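Local coordinates for protein hydroxyethylphosphonate dioxygenase (Streptomyces albus, PDB 6B9R) that is an iron-dependent dioxygenase that binds 2-hydroxyethylphosphonate and probably cleaves its carbon-carbon bond with molecular oxygen to give hydroxymethylphosphonate, at residues M129-V133 with F192-A197; F157-V161 with E199-I203; I78-T82 with M116-A120. All coordinates share one frame. Residue numbers count along the deposited sequence, not the author numbering.

Contact 1. Residues M129-V133 with F192-A197. With 2HE ((2-hydroxyethyl)phosphonic acid), chain F.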
# COMPACT_ATOMS: atom_id res chain seq x y z
N MET A 129 -5.06 26.39 22.21
CA MET A 129 -4.49 27.62 21.69
C MET A 129 -4.14 28.53 22.86
O MET A 129 -5.02 28.95 23.61
CB MET A 129 -5.47 28.30 20.74
CG MET A 129 -5.50 27.70 19.34
SD MET A 129 -6.22 26.05 19.27
CE MET A 129 -4.75 25.03 19.09
N LEU A 130 -2.85 28.84 23.01
CA LEU A 130 -2.41 29.71 24.09
C LEU A 130 -2.15 31.14 23.63
O LEU A 130 -1.88 32.00 24.48
CB LEU A 130 -1.14 29.15 24.75
CG LEU A 130 -1.18 27.69 25.20
CD1 LEU A 130 0.18 27.26 25.76
CD2 LEU A 130 -2.30 27.47 26.20
N ARG A 131 -2.18 31.40 22.33
CA ARG A 131 -1.96 32.74 21.79
C ARG A 131 -3.31 33.35 21.46
O ARG A 131 -4.09 32.77 20.70
CB ARG A 131 -1.05 32.70 20.56
CG ARG A 131 -0.76 34.05 19.93
CD ARG A 131 -0.03 35.00 20.88
NE ARG A 131 1.18 34.41 21.47
CZ ARG A 131 2.36 34.35 20.85
NH1 ARG A 131 2.50 34.83 19.62
NH2 ARG A 131 3.41 33.80 21.46
N VAL A 132 -3.58 34.53 22.01
CA VAL A 132 -4.85 35.22 21.86
C VAL A 132 -4.67 36.40 20.90
O VAL A 132 -3.76 37.21 21.09
CB VAL A 132 -5.38 35.71 23.22
CG1 VAL A 132 -6.57 36.65 23.02
CG2 VAL A 132 -5.78 34.53 24.09
N VAL A 133 -5.53 36.48 19.89
CA VAL A 133 -5.47 37.57 18.93
C VAL A 133 -6.72 38.43 19.07
O VAL A 133 -7.75 38.01 19.61
CB VAL A 133 -5.33 37.07 17.48
CG1 VAL A 133 -4.00 36.33 17.28
CG2 VAL A 133 -6.54 36.20 17.11
N PHE A 192 -2.92 28.15 14.56
CA PHE A 192 -4.16 28.34 15.30
C PHE A 192 -3.95 29.35 16.42
O PHE A 192 -2.91 29.32 17.09
CB PHE A 192 -4.67 27.04 15.94
CG PHE A 192 -4.77 25.89 15.00
CD1 PHE A 192 -3.67 25.07 14.78
CD2 PHE A 192 -5.96 25.61 14.36
CE1 PHE A 192 -3.75 23.97 13.93
CE2 PHE A 192 -6.05 24.50 13.50
CZ PHE A 192 -4.94 23.69 13.28
N THR A 193 -4.93 30.23 16.62
CA THR A 193 -4.96 31.16 17.74
C THR A 193 -6.35 31.15 18.36
O THR A 193 -7.30 30.59 17.80
CB THR A 193 -4.61 32.59 17.30
OG1 THR A 193 -5.61 33.05 16.39
CG2 THR A 193 -3.24 32.65 16.62
N ALA A 194 -6.48 31.79 19.52
CA ALA A 194 -7.78 31.98 20.17
C ALA A 194 -8.23 33.42 19.97
O ALA A 194 -7.44 34.35 20.14
CB ALA A 194 -7.71 31.66 21.67
N ARG A 195 -9.51 33.60 19.63
CA ARG A 195 -10.08 34.94 19.53
C ARG A 195 -10.40 35.54 20.88
O ARG A 195 -10.71 36.74 20.96
CB ARG A 195 -11.35 34.93 18.67
CG ARG A 195 -11.08 34.73 17.19
CD ARG A 195 -12.31 35.03 16.34
NE ARG A 195 -13.49 34.26 16.72
CZ ARG A 195 -13.66 32.97 16.43
NH1 ARG A 195 -14.78 32.35 16.82
NH2 ARG A 195 -12.72 32.29 15.78
N SER A 196 -10.36 34.75 21.95
CA SER A 196 -10.72 35.24 23.26
C SER A 196 -9.91 34.50 24.31
O SER A 196 -9.55 33.33 24.13
CB SER A 196 -12.22 35.07 23.53
OG SER A 196 -12.52 35.28 24.90
N ALA A 197 -9.61 35.19 25.40
CA ALA A 197 -8.99 34.57 26.56
C ALA A 197 -10.01 34.07 27.57
O ALA A 197 -9.61 33.55 28.62
CB ALA A 197 -8.03 35.55 27.23
O3 2HE F . 1.03 21.30 13.61
P 2HE F . 1.26 22.26 14.72
O1 2HE F . 2.11 23.52 14.20
O2 2HE F . 2.02 21.56 15.96
CA 2HE F . -0.39 22.80 15.23
CB 2HE F . -1.30 21.58 15.17
O4 2HE F . -1.69 21.28 13.83
O HOH W 1 -2.25 29.44 19.86
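Met129 lays its side chain along the start of the 192-197 backbone, with CG 3.6 Å from Phe192 CB and CB 4.1 Å from Ala194 CB. Its SD lies 5.5 Å from the centroid of the Phe192 ring, 49° off the ring normal, an oblique Met-aromatic contact. The ring itself reaches into the substrate pocket, where Phe192 CE1 comes within 3.4 Å of 2HE O4 at the ring edge, so this packing borders the iron-containing active site. Beyond Phe192 the two backbones join through a single beta bridge between Val132 and Ala194. Ala194 N donates to Arg131 O (2.8 Å) and Val133 N to Ala194 O (2.9 Å), both close to straight. Val132 CA adds a CA-H...O contact to Ala194 O at 3.2 Å, and Val132 CG2 reaches Ala197 CB at 4.0 Å. Nearer the pocket, where the chains diverge, water 1 accepts from Arg131 N and donates to Phe192 O. The end of strand 123-129 and the loop beyond it thus pack on strand 190-194, with partners on strand 106-113, where Tyr109 OH bonds Phe192 N, and on strand 161-167, whose Tyr164 OH bonds Thr193 OG1.

Contact 2. Residues F157-V161 with E199-I203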
# COMPACT_ATOMS: atom_id res chain seq x y z
N PHE A 157 -12.75 21.71 15.84
CA PHE A 157 -12.57 22.94 16.61
C PHE A 157 -13.52 23.01 17.81
O PHE A 157 -14.70 22.66 17.70
CB PHE A 157 -12.79 24.16 15.71
CG PHE A 157 -11.78 24.28 14.61
CD1 PHE A 157 -10.56 24.90 14.85
CD2 PHE A 157 -12.03 23.77 13.35
CE1 PHE A 157 -9.61 25.02 13.84
CE2 PHE A 157 -11.10 23.88 12.33
CZ PHE A 157 -9.88 24.50 12.57
N VAL A 158 -13.00 23.45 18.95
CA VAL A 158 -13.80 23.75 20.14
C VAL A 158 -13.52 25.19 20.54
O VAL A 158 -12.37 25.56 20.80
CB VAL A 158 -13.49 22.80 21.31
CG1 VAL A 158 -14.35 23.18 22.53
CG2 VAL A 158 -13.73 21.32 20.92
N GLY A 159 -14.57 26.01 20.61
CA GLY A 159 -14.43 27.37 21.03
C GLY A 159 -13.97 28.28 19.91
O GLY A 159 -13.86 27.86 18.75
N PRO A 160 -13.69 29.54 20.24
CA PRO A 160 -13.38 30.56 19.21
C PRO A 160 -11.93 30.50 18.74
O PRO A 160 -11.09 31.34 19.06
CB PRO A 160 -13.70 31.87 19.95
CG PRO A 160 -13.38 31.56 21.39
CD PRO A 160 -13.79 30.13 21.59
N VAL A 161 -11.64 29.47 17.94
CA VAL A 161 -10.31 29.24 17.39
C VAL A 161 -10.23 29.85 16.00
O VAL A 161 -11.15 29.68 15.18
CB VAL A 161 -10.00 27.73 17.33
CG1 VAL A 161 -8.68 27.49 16.60
CG2 VAL A 161 -9.95 27.14 18.75
N GLU A 199 -12.94 31.88 27.14
CA GLU A 199 -13.56 30.57 27.05
C GLU A 199 -12.56 29.57 26.50
O GLU A 199 -11.55 29.95 25.89
CB GLU A 199 -14.82 30.61 26.17
CG GLU A 199 -14.69 31.44 24.92
CD GLU A 199 -15.95 31.39 24.08
OE1 GLU A 199 -16.56 30.30 24.00
OE2 GLU A 199 -16.33 32.43 23.52
N PRO A 200 -12.78 28.27 26.73
CA PRO A 200 -11.85 27.26 26.21
C PRO A 200 -11.72 27.37 24.69
O PRO A 200 -12.71 27.55 23.97
CB PRO A 200 -12.50 25.94 26.63
CG PRO A 200 -13.34 26.30 27.83
CD PRO A 200 -13.83 27.68 27.58
N ALA A 201 -10.49 27.26 24.21
CA ALA A 201 -10.20 27.33 22.78
C ALA A 201 -9.15 26.27 22.48
O ALA A 201 -7.99 26.44 22.85
CB ALA A 201 -9.72 28.72 22.36
N TYR A 202 -9.56 25.18 21.84
CA TYR A 202 -8.63 24.10 21.57
C TYR A 202 -9.11 23.30 20.36
O TYR A 202 -10.20 23.54 19.83
CB TYR A 202 -8.44 23.20 22.80
CG TYR A 202 -9.68 22.49 23.30
CD1 TYR A 202 -10.53 23.09 24.23
CD2 TYR A 202 -9.99 21.20 22.88
CE1 TYR A 202 -11.65 22.44 24.71
CE2 TYR A 202 -11.11 20.54 23.35
CZ TYR A 202 -11.94 21.16 24.27
OH TYR A 202 -13.05 20.51 24.75
N ILE A 203 -8.27 22.38 19.91
CA ILE A 203 -8.58 21.53 18.77
C ILE A 203 -8.25 20.09 19.11
O ILE A 203 -7.42 19.80 19.97
CB ILE A 203 -7.84 21.95 17.48
CG1 ILE A 203 -6.32 21.75 17.63
CG2 ILE A 203 -8.20 23.39 17.07
CD1 ILE A 203 -5.53 22.23 16.43
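Two neighbouring strands of the cupin-type beta-sandwich, 152-158 and 202-208, meet at their ends, and Val158 and Tyr202 bury the most surface between them. They form an antiparallel hydrogen-bonded pair: Val158 N donates to Tyr202 O (2.9 Å) and Tyr202 N to Val158 O (3.0 Å). Their side chains share one face of the sheet, where Val158 CB sits 3.8 Å from the centroid of the Tyr202 ring and 13° off its normal, a CH-pi contact. The next pair, Phe157 with Ile203, is non-hydrogen-bonded and points to the other face; there Phe157 CD1 meets Ile203 CG2 at 3.6 Å, and the Ile203 side chain comes within about 4 Å (nearest atoms) of the bound substrate. At the other end Pro160 centres an inverse gamma turn that reverses the chain after Gly159, with Val161 N bonded to Gly159 O at 2.9 Å. Gly159 CA makes a CA-H...O contact to Pro200 O at 3.4 Å, leaving no room for a CB. Pro160 CD packs 3.5 Å from Glu199 CD.

Contact 3. Residues I78-T82 with M116-A120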
# COMPACT_ATOMS: atom_id res chain seq x y z
N ILE A 78 5.47 -5.87 13.21
CA ILE A 78 5.10 -4.72 14.00
C ILE A 78 4.56 -5.21 15.34
O ILE A 78 4.36 -6.40 15.56
CB ILE A 78 4.10 -3.79 13.27
CG1 ILE A 78 2.74 -4.46 13.07
CG2 ILE A 78 4.68 -3.30 11.96
CD1 ILE A 78 1.62 -3.43 12.80
N HIS A 79 4.36 -4.28 16.27
CA HIS A 79 3.87 -4.63 17.59
C HIS A 79 2.35 -4.65 17.59
O HIS A 79 1.70 -3.93 16.83
CB HIS A 79 4.36 -3.63 18.63
CG HIS A 79 5.85 -3.57 18.76
ND1 HIS A 79 6.50 -3.86 19.94
CD2 HIS A 79 6.81 -3.24 17.87
CE1 HIS A 79 7.80 -3.72 19.76
NE2 HIS A 79 8.02 -3.34 18.51
N ASN A 80 1.79 -5.50 18.44
CA ASN A 80 0.37 -5.47 18.76
C ASN A 80 0.28 -4.87 20.16
O ASN A 80 0.71 -5.49 21.13
CB ASN A 80 -0.24 -6.87 18.72
CG ASN A 80 -1.76 -6.85 18.98
OD1 ASN A 80 -2.25 -6.03 19.75
ND2 ASN A 80 -2.49 -7.73 18.32
N ASP A 81 -0.24 -3.64 20.24
CA ASP A 81 -0.48 -3.01 21.53
C ASP A 81 -1.97 -2.81 21.80
O ASP A 81 -2.33 -2.06 22.71
CB ASP A 81 0.29 -1.68 21.63
CG ASP A 81 -0.06 -0.70 20.52
OD1 ASP A 81 -1.15 -0.83 19.94
OD2 ASP A 81 0.77 0.19 20.22
N THR A 82 -2.83 -3.48 21.03
CA THR A 82 -4.29 -3.43 21.20
C THR A 82 -4.83 -4.86 21.31
O THR A 82 -5.60 -5.31 20.45
CB THR A 82 -4.93 -2.68 20.04
OG1 THR A 82 -4.14 -1.53 19.71
CG2 THR A 82 -6.34 -2.23 20.40
N MET A 116 -3.45 6.21 20.71
CA MET A 116 -2.63 5.87 19.56
C MET A 116 -2.31 4.38 19.61
O MET A 116 -2.51 3.72 20.63
CB MET A 116 -1.32 6.64 19.54
CG MET A 116 -1.46 8.04 19.16
SD MET A 116 0.10 8.91 19.04
CE MET A 116 0.27 9.51 20.72
N SER A 117 -1.74 3.88 18.51
CA SER A 117 -1.38 2.47 18.43
C SER A 117 -0.26 2.27 17.41
O SER A 117 -0.23 2.94 16.37
CB SER A 117 -2.58 1.61 18.03
OG SER A 117 -2.19 0.26 17.78
N ARG A 118 0.63 1.32 17.71
CA ARG A 118 1.65 0.92 16.74
C ARG A 118 1.06 0.19 15.54
O ARG A 118 1.78 -0.06 14.57
CB ARG A 118 2.68 0.05 17.44
CG ARG A 118 3.47 0.82 18.50
CD ARG A 118 4.29 -0.13 19.38
NE ARG A 118 4.96 0.58 20.48
CZ ARG A 118 4.37 0.94 21.62
NH1 ARG A 118 3.09 0.67 21.82
NH2 ARG A 118 5.07 1.55 22.57
N GLN A 119 -0.22 -0.16 15.60
CA GLN A 119 -0.91 -0.82 14.51
C GLN A 119 -1.55 0.16 13.53
O GLN A 119 -2.14 -0.28 12.54
CB GLN A 119 -1.98 -1.76 15.09
CG GLN A 119 -1.36 -2.93 15.90
CD GLN A 119 -2.32 -3.60 16.86
OE1 GLN A 119 -2.37 -3.23 18.04
NE2 GLN A 119 -3.08 -4.59 16.38
N ALA A 120 -1.45 1.46 13.78
CA ALA A 120 -2.19 2.45 13.00
C ALA A 120 -1.38 3.74 12.89
O ALA A 120 -0.51 4.03 13.71
CB ALA A 120 -3.54 2.75 13.65
O HOH W 2 -5.10 -6.50 17.90
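Ile78 points toward the 116-120 loop and sets its CD1 3.8 Å from Arg118 O and 4.0 Å from Gln119 CA. His79 follows, its CB 3.6 Å from Arg118 CD, while its NE2 is hydrogen-bonded to Glu72 of the second subunit; its carbonyl O, 3.4 Å from Gln119 CG, is buried without a polar partner. At Asn80 the chain bends into an Asx turn, OD1 accepting from Thr82 N at 2.9 Å. The opposing loop turns as well: Ser117 to Ala120 form a type I beta turn, and Ser117 OG also accepts from Gln119 N (3.0 Å), which makes an ST turn. Asp81 binds this turned loop through both carboxylate oxygens. Asp81 OD1 accepts from Ser117 OG at 2.6 Å, and Asp81 OD2 from Arg118 N at 2.8 Å as well as Arg118 NH1 at 2.9 Å, the latter a salt bridge met at the edge of the guanidinium. A further salt bridge joins Asp81 OD1 to Arg87 on strand 86-89. These two loops lie at the dimer interface: Arg118 NE bonds the carbonyl of Ala65 of the second subunit, and Gln119 NE2 bonds Thr222 of that subunit. Gln119 OE1, in turn, lies among the backbone amides of the first loop and accepts weak hydrogen bonds from Asp81 N (3.1 Å) and Thr82 N (3.0 Å). Thr82 ends the segment with its carbonyl O bonded to water 2 at 2.9 Å, and the same water accepts from Asn80 ND2 (2.9 Å) and Gln119 NE2 (3.2 Å).

How the contacts relate
From the N terminus, contact 3 comes first, closing a loop of 33 residues that carries strands 86-89, 99-103 and 106-113 and helix 91-96. The chain then enters strand 123-129, where contact 1 opens; contact 2 opens at 157-161, contact 1 closes at 192-197 and contact 2 at 199-203, so these two cross. Backbone hydrogen bonds join them, Arg195 N to Pro160 O (2.8 Å) and Met129 N to Ala201 O (3.0 Å). Contact 2 pairs two strands of the seven-stranded sheet; contact 1 joins the end of strand 123-129 there to strand 190-194 of the three-stranded one. Contact 3 stands apart, its centre about 34 Å from that of contact 1, at the subunit interface.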